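Putative triphosphoribosyl-dephospho-coA synthase (Archaeoglobus fulgidus DSM 4304, PDB 3H9P) is of uncertain function but probably binds ATP and may act as a triphosphoribosyl-dephospho-CoA synthase. Local coordinates at residues 154-159 against 183-188; 196-199 against 204-207. One frame throughout, in Å; residues are numbered along the deposited sequence.

Both contacts lie on the same side of the chain's centre in an all-helical, CitG-family fold, their own centres about 14 Å apart. Along the chain they come in series: contact 1 joins the start of helix 155-167 to the loop between helices 171-182 and 188-194, and contact 2 follows within helix 196-208. They also touch each other. Pro186 packs on Ala199, and Ser183 on Ala206 and Glu207, so that between the two contacts the loop and helix 196-208 pack on each other. The aromatic pair of contact 2 is at the surface, its centre about 20 Å from the chain's centre; contact 1, about 10 Å from it, is partly buried.

Contact 1 of 2, residues 154-159 against 183-188; sequences FKISIE and SKFPDP
Ile156 and Phe185 meet from opposite directions, side chain against ring, where helix 155-167 packs on the loop linking helices 171-182 and 188-194 of this all-helical, CitG-family fold. The isoleucine reaches across from the first turn of its helix and lays CD1 over one face of the phenylalanine, 4.2 Å from the ring centroid and 19° off the normal, a CH-pi contact. Its other carbons work nearer the rim: CG1 comes within 3.7 Å of Phe185 CZ, and CG2 within 3.8 Å of Phe185 CE2. With CG1 of Ile156 beside its own backbone N (chi1 -60°), both branches can bear on the far end of the ring at once. The opposite face is covered by Phe185's own neighbour, Lys184, whose CG sits 3.9 Å above the plane, so the ring is held between an isoleucine methyl and a lysine methylene. Leu145 and Arg148 of helix 145-151 also touch Phe185, while Ile156 also touches Leu235 of helix 230-246. With Ile156 cut back to an alanine, one face of the Phe185 ring would probably lose its methyl cover, opening a gap between helix and loop and leaving the ring freer to turn.

One turn further along the helix, Glu159 adds a polar link at the outer side. Its CG stands anti to the backbone N (chi1 161°), and the extended chain brings the carboxylate out to meet Lys184 from the opposite direction. OE1 lies at the edge of the Phe185 ring, near its plane, 4.2 Å from CZ. The lysine is met by the other oxygen: Lys184 bends at its last torsion, and NZ forms a salt bridge with Glu159 OE2 at 3.1 Å.

Contact 2 of 2, residues 196-199 against 204-207; sequences REYA and EWAE
Tyr198 and Trp205 form a T-shaped (edge-to-face) aromatic pair two turns apart, i to i+7, on one side of helix 196-208, which packs against helix 212-225, the next in the chain. The tyrosine leaves the helix with CG anti to the backbone N (chi1 -174°), and CB itself stays well short of the tryptophan. Contact begins further out along the ring. CE1 lies 4.2 Å from Trp205 CH2, the indole atom that comes over the tyrosine face. CZ follows at 3.9 Å from Trp205 CZ3, and the hydroxyl oxygen OH is also 3.9 Å from that CZ3, lying at the indole edge and in its plane. The six-membered ring of Trp205 thus presents its outer rim to the face of Tyr198, with the planes at 88° and the centroids 5.5 Å apart.

Helix 212-225 lies against the pair: Lys221 touches both aromatics, Leu222 packs on Tyr198 and Leu218 on Trp205. The arrangement is surface packing that bridges two turns of one helix and helps form its interface with the next. Beyond the rings, the polar tip of the tyrosine is taken up by that second helix, where Tyr198 OH hydrogen-bonds to Asp225 OD2.

Contact 1 of 2, residues 154-159 against 183-188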
loop_
_atom_site.group_PDB
_atom_site.type_symbol
_atom_site.label_atom_id
_atom_site.label_comp_id
_atom_site.label_asym_id
_atom_site.label_seq_id
_atom_site.Cartn_x
_atom_site.Cartn_y
_atom_site.Cartn_z
ATOM N N PHE A 154 14.113 14.900 1.453
ATOM C CA PHE A 154 15.026 14.190 0.552
ATOM C C PHE A 154 16.306 13.670 1.251
ATOM O O PHE A 154 17.402 13.743 0.702
ATOM C CB PHE A 154 15.380 15.068 -0.677
ATOM C CG PHE A 154 14.226 15.258 -1.628
ATOM C CD1 PHE A 154 14.022 14.365 -2.685
ATOM C CD2 PHE A 154 13.341 16.305 -1.452
ATOM C CE1 PHE A 154 12.959 14.509 -3.525
ATOM C CE2 PHE A 154 12.266 16.476 -2.308
ATOM C CZ PHE A 154 12.064 15.564 -3.361
ATOM N N LYS A 155 16.152 13.119 2.442
ATOM C CA LYS A 155 17.307 12.635 3.219
ATOM C C LYS A 155 18.124 11.514 2.535
ATOM O O LYS A 155 19.344 11.528 2.589
ATOM C CB LYS A 155 16.886 12.251 4.622
ATOM C CG LYS A 155 16.718 13.494 5.524
ATOM C CD LYS A 155 15.693 13.267 6.636
ATOM C CE LYS A 155 16.206 12.370 7.762
ATOM N NZ LYS A 155 15.086 11.920 8.692
ATOM N N ILE A 156 17.477 10.564 1.885
ATOM C CA ILE A 156 18.228 9.557 1.143
ATOM C C ILE A 156 19.031 10.140 -0.037
ATOM O O ILE A 156 20.190 9.814 -0.233
ATOM C CB ILE A 156 17.306 8.411 0.690
ATOM C CG1 ILE A 156 16.690 7.760 1.944
ATOM C CG2 ILE A 156 18.088 7.393 -0.109
ATOM C CD1 ILE A 156 15.330 7.001 1.727
ATOM N N SER A 157 18.442 11.056 -0.780
ATOM C CA SER A 157 19.098 11.642 -1.921
ATOM C C SER A 157 20.350 12.430 -1.551
ATOM O O SER A 157 21.364 12.357 -2.251
ATOM C CB SER A 157 18.100 12.547 -2.672
ATOM O OG SER A 157 16.993 11.756 -3.088
ATOM N N ILE A 158 20.248 13.198 -0.475
ATOM C CA ILE A 158 21.363 13.973 0.108
ATOM C C ILE A 158 22.514 13.081 0.568
ATOM O O ILE A 158 23.675 13.354 0.256
ATOM C CB ILE A 158 20.879 14.836 1.318
ATOM C CG1 ILE A 158 19.958 15.936 0.810
ATOM C CG2 ILE A 158 22.073 15.446 2.136
ATOM C CD1 ILE A 158 19.088 16.551 1.887
ATOM N N GLU A 159 22.180 12.007 1.268
ATOM C CA GLU A 159 23.162 11.013 1.720
ATOM C C GLU A 159 23.825 10.357 0.510
ATOM O O GLU A 159 25.040 10.154 0.499
ATOM C CB GLU A 159 22.489 9.953 2.638
ATOM C CG GLU A 159 23.275 8.668 2.793
ATOM C CD GLU A 159 22.453 7.483 3.295
ATOM O OE1 GLU A 159 21.187 7.561 3.389
ATOM O OE2 GLU A 159 23.091 6.434 3.593
ATOM N N SER A 183 21.949 -2.214 -0.840
ATOM C CA SER A 183 22.109 -2.933 0.452
ATOM C C SER A 183 21.458 -2.294 1.683
ATOM O O SER A 183 21.513 -2.860 2.776
ATOM C CB SER A 183 23.561 -3.378 0.769
ATOM O OG SER A 183 24.519 -2.872 -0.121
ATOM N N LYS A 184 20.829 -1.148 1.523
ATOM C CA LYS A 184 20.416 -0.390 2.685
ATOM C C LYS A 184 18.896 -0.322 2.760
ATOM O O LYS A 184 18.310 -0.320 3.834
ATOM C CB LYS A 184 21.032 1.012 2.595
ATOM C CG LYS A 184 21.015 1.818 3.843
ATOM C CD LYS A 184 21.625 3.176 3.554
ATOM C CE LYS A 184 21.789 3.997 4.797
ATOM N NZ LYS A 184 23.179 3.843 5.265
ATOM N N PHE A 185 18.247 -0.267 1.608
ATOM C CA PHE A 185 16.814 -0.036 1.610
ATOM C C PHE A 185 16.200 -1.124 0.774
ATOM O O PHE A 185 16.573 -1.277 -0.388
ATOM C CB PHE A 185 16.481 1.342 1.041
ATOM C CG PHE A 185 17.083 2.482 1.814
ATOM C CD1 PHE A 185 16.594 2.824 3.079
ATOM C CD2 PHE A 185 18.121 3.213 1.268
ATOM C CE1 PHE A 185 17.131 3.877 3.774
ATOM C CE2 PHE A 185 18.687 4.271 1.964
ATOM C CZ PHE A 185 18.210 4.603 3.220
ATOM N N PRO A 186 15.318 -1.931 1.393
ATOM C CA PRO A 186 14.514 -2.904 0.642
ATOM C C PRO A 186 13.620 -2.105 -0.311
ATOM O O PRO A 186 13.074 -1.066 0.072
ATOM C CB PRO A 186 13.684 -3.618 1.716
ATOM C CG PRO A 186 14.123 -3.076 3.039
ATOM C CD PRO A 186 14.909 -1.803 2.804
ATOM N N ASP A 187 13.545 -2.537 -1.558
ATOM C CA ASP A 187 12.830 -1.811 -2.600
ATOM C C ASP A 187 11.327 -2.099 -2.502
ATOM O O ASP A 187 10.900 -3.261 -2.677
ATOM C CB ASP A 187 13.352 -2.233 -3.986
ATOM C CG ASP A 187 13.021 -1.214 -5.077
ATOM O OD1 ASP A 187 11.821 -0.897 -5.246
ATOM O OD2 ASP A 187 13.958 -0.713 -5.762
ATOM N N PRO A 188 10.524 -1.055 -2.229
ATOM C CA PRO A 188 9.075 -1.177 -2.150
ATOM C C PRO A 188 8.461 -1.859 -3.395
ATOM O O PRO A 188 7.526 -2.631 -3.267
ATOM C CB PRO A 188 8.603 0.283 -2.019
ATOM C CG PRO A 188 9.722 1.115 -2.462
ATOM C CD PRO A 188 10.961 0.353 -2.121
#

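Contact 2 of 2, residues 196-199 against 204-207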
loop_
_atom_site.group_PDB
_atom_site.type_symbol
_atom_site.label_atom_id
_atom_site.label_comp_id
_atom_site.label_asym_id
_atom_site.label_seq_id
_atom_site.Cartn_x
_atom_site.Cartn_y
_atom_site.Cartn_z
ATOM N N ARG A 196 8.001 -9.128 1.122
ATOM C CA ARG A 196 8.890 -8.484 2.036
ATOM C C ARG A 196 10.178 -9.258 2.198
ATOM O O ARG A 196 11.249 -8.683 2.116
ATOM C CB ARG A 196 8.180 -8.303 3.391
ATOM C CG ARG A 196 8.157 -6.885 3.853
ATOM C CD ARG A 196 6.971 -6.558 4.770
ATOM N NE ARG A 196 7.405 -5.533 5.715
ATOM C CZ ARG A 196 7.009 -5.430 6.986
ATOM N NH1 ARG A 196 6.113 -6.271 7.501
ATOM N NH2 ARG A 196 7.503 -4.462 7.749
ATOM N N GLU A 197 10.092 -10.564 2.419
ATOM C CA GLU A 197 11.286 -11.357 2.667
ATOM C C GLU A 197 12.241 -11.442 1.463
ATOM O O GLU A 197 13.457 -11.498 1.645
ATOM C CB GLU A 197 10.936 -12.732 3.214
ATOM C CG GLU A 197 11.890 -13.191 4.320
ATOM C CD GLU A 197 13.229 -13.590 3.744
ATOM O OE1 GLU A 197 13.209 -14.212 2.656
ATOM O OE2 GLU A 197 14.281 -13.264 4.336
ATOM N N TYR A 198 11.715 -11.400 0.243
ATOM C CA TYR A 198 12.576 -11.409 -0.934
ATOM C C TYR A 198 13.260 -10.051 -1.101
ATOM O O TYR A 198 14.454 -9.976 -1.389
ATOM C CB TYR A 198 11.792 -11.796 -2.204
ATOM C CG TYR A 198 12.663 -11.962 -3.425
ATOM C CD1 TYR A 198 12.899 -13.227 -3.984
ATOM C CD2 TYR A 198 13.252 -10.860 -4.025
ATOM C CE1 TYR A 198 13.724 -13.368 -5.101
ATOM C CE2 TYR A 198 14.070 -10.989 -5.141
ATOM C CZ TYR A 198 14.305 -12.227 -5.666
ATOM O OH TYR A 198 15.115 -12.295 -6.762
ATOM N N ALA A 199 12.515 -8.969 -0.902
ATOM C CA ALA A 199 13.125 -7.630 -0.857
ATOM C C ALA A 199 14.268 -7.501 0.203
ATOM O O ALA A 199 15.339 -6.953 -0.077
ATOM C CB ALA A 199 12.057 -6.564 -0.665
ATOM N N GLU A 204 20.709 -8.152 1.569
ATOM C CA GLU A 204 21.778 -9.057 2.039
ATOM C C GLU A 204 22.668 -9.554 0.909
ATOM O O GLU A 204 23.888 -9.733 1.109
ATOM C CB GLU A 204 21.216 -10.227 2.847
ATOM C CG GLU A 204 20.516 -9.741 4.102
ATOM C CD GLU A 204 19.666 -10.797 4.788
ATOM O OE1 GLU A 204 19.330 -11.802 4.133
ATOM O OE2 GLU A 204 19.327 -10.611 5.984
ATOM N N TRP A 205 22.060 -9.791 -0.260
ATOM C CA TRP A 205 22.831 -10.240 -1.419
ATOM C C TRP A 205 23.624 -9.075 -1.943
ATOM O O TRP A 205 24.788 -9.232 -2.319
ATOM C CB TRP A 205 21.945 -10.784 -2.538
ATOM C CG TRP A 205 21.126 -11.984 -2.148
ATOM C CD1 TRP A 205 21.430 -12.916 -1.189
ATOM C CD2 TRP A 205 19.875 -12.382 -2.712
ATOM N NE1 TRP A 205 20.432 -13.855 -1.111
ATOM C CE2 TRP A 205 19.467 -13.556 -2.038
ATOM C CE3 TRP A 205 19.060 -11.869 -3.727
ATOM C CZ2 TRP A 205 18.274 -14.233 -2.357
ATOM C CZ3 TRP A 205 17.867 -12.522 -4.023
ATOM C CH2 TRP A 205 17.485 -13.690 -3.339
ATOM N N ALA A 206 23.000 -7.890 -1.946
ATOM C CA ALA A 206 23.703 -6.689 -2.394
ATOM C C ALA A 206 24.943 -6.458 -1.554
ATOM O O ALA A 206 25.987 -6.172 -2.109
ATOM C CB ALA A 206 22.794 -5.426 -2.414
ATOM N N GLU A 207 24.849 -6.586 -0.233
ATOM C CA GLU A 207 26.003 -6.202 0.601
ATOM C C GLU A 207 27.139 -7.205 0.435
ATOM O O GLU A 207 28.260 -6.942 0.805
ATOM C CB GLU A 207 25.639 -6.004 2.080
ATOM C CG GLU A 207 25.134 -7.231 2.781
ATOM C CD GLU A 207 24.700 -6.963 4.221
ATOM O OE1 GLU A 207 24.823 -5.806 4.692
ATOM O OE2 GLU A 207 24.266 -7.929 4.897
#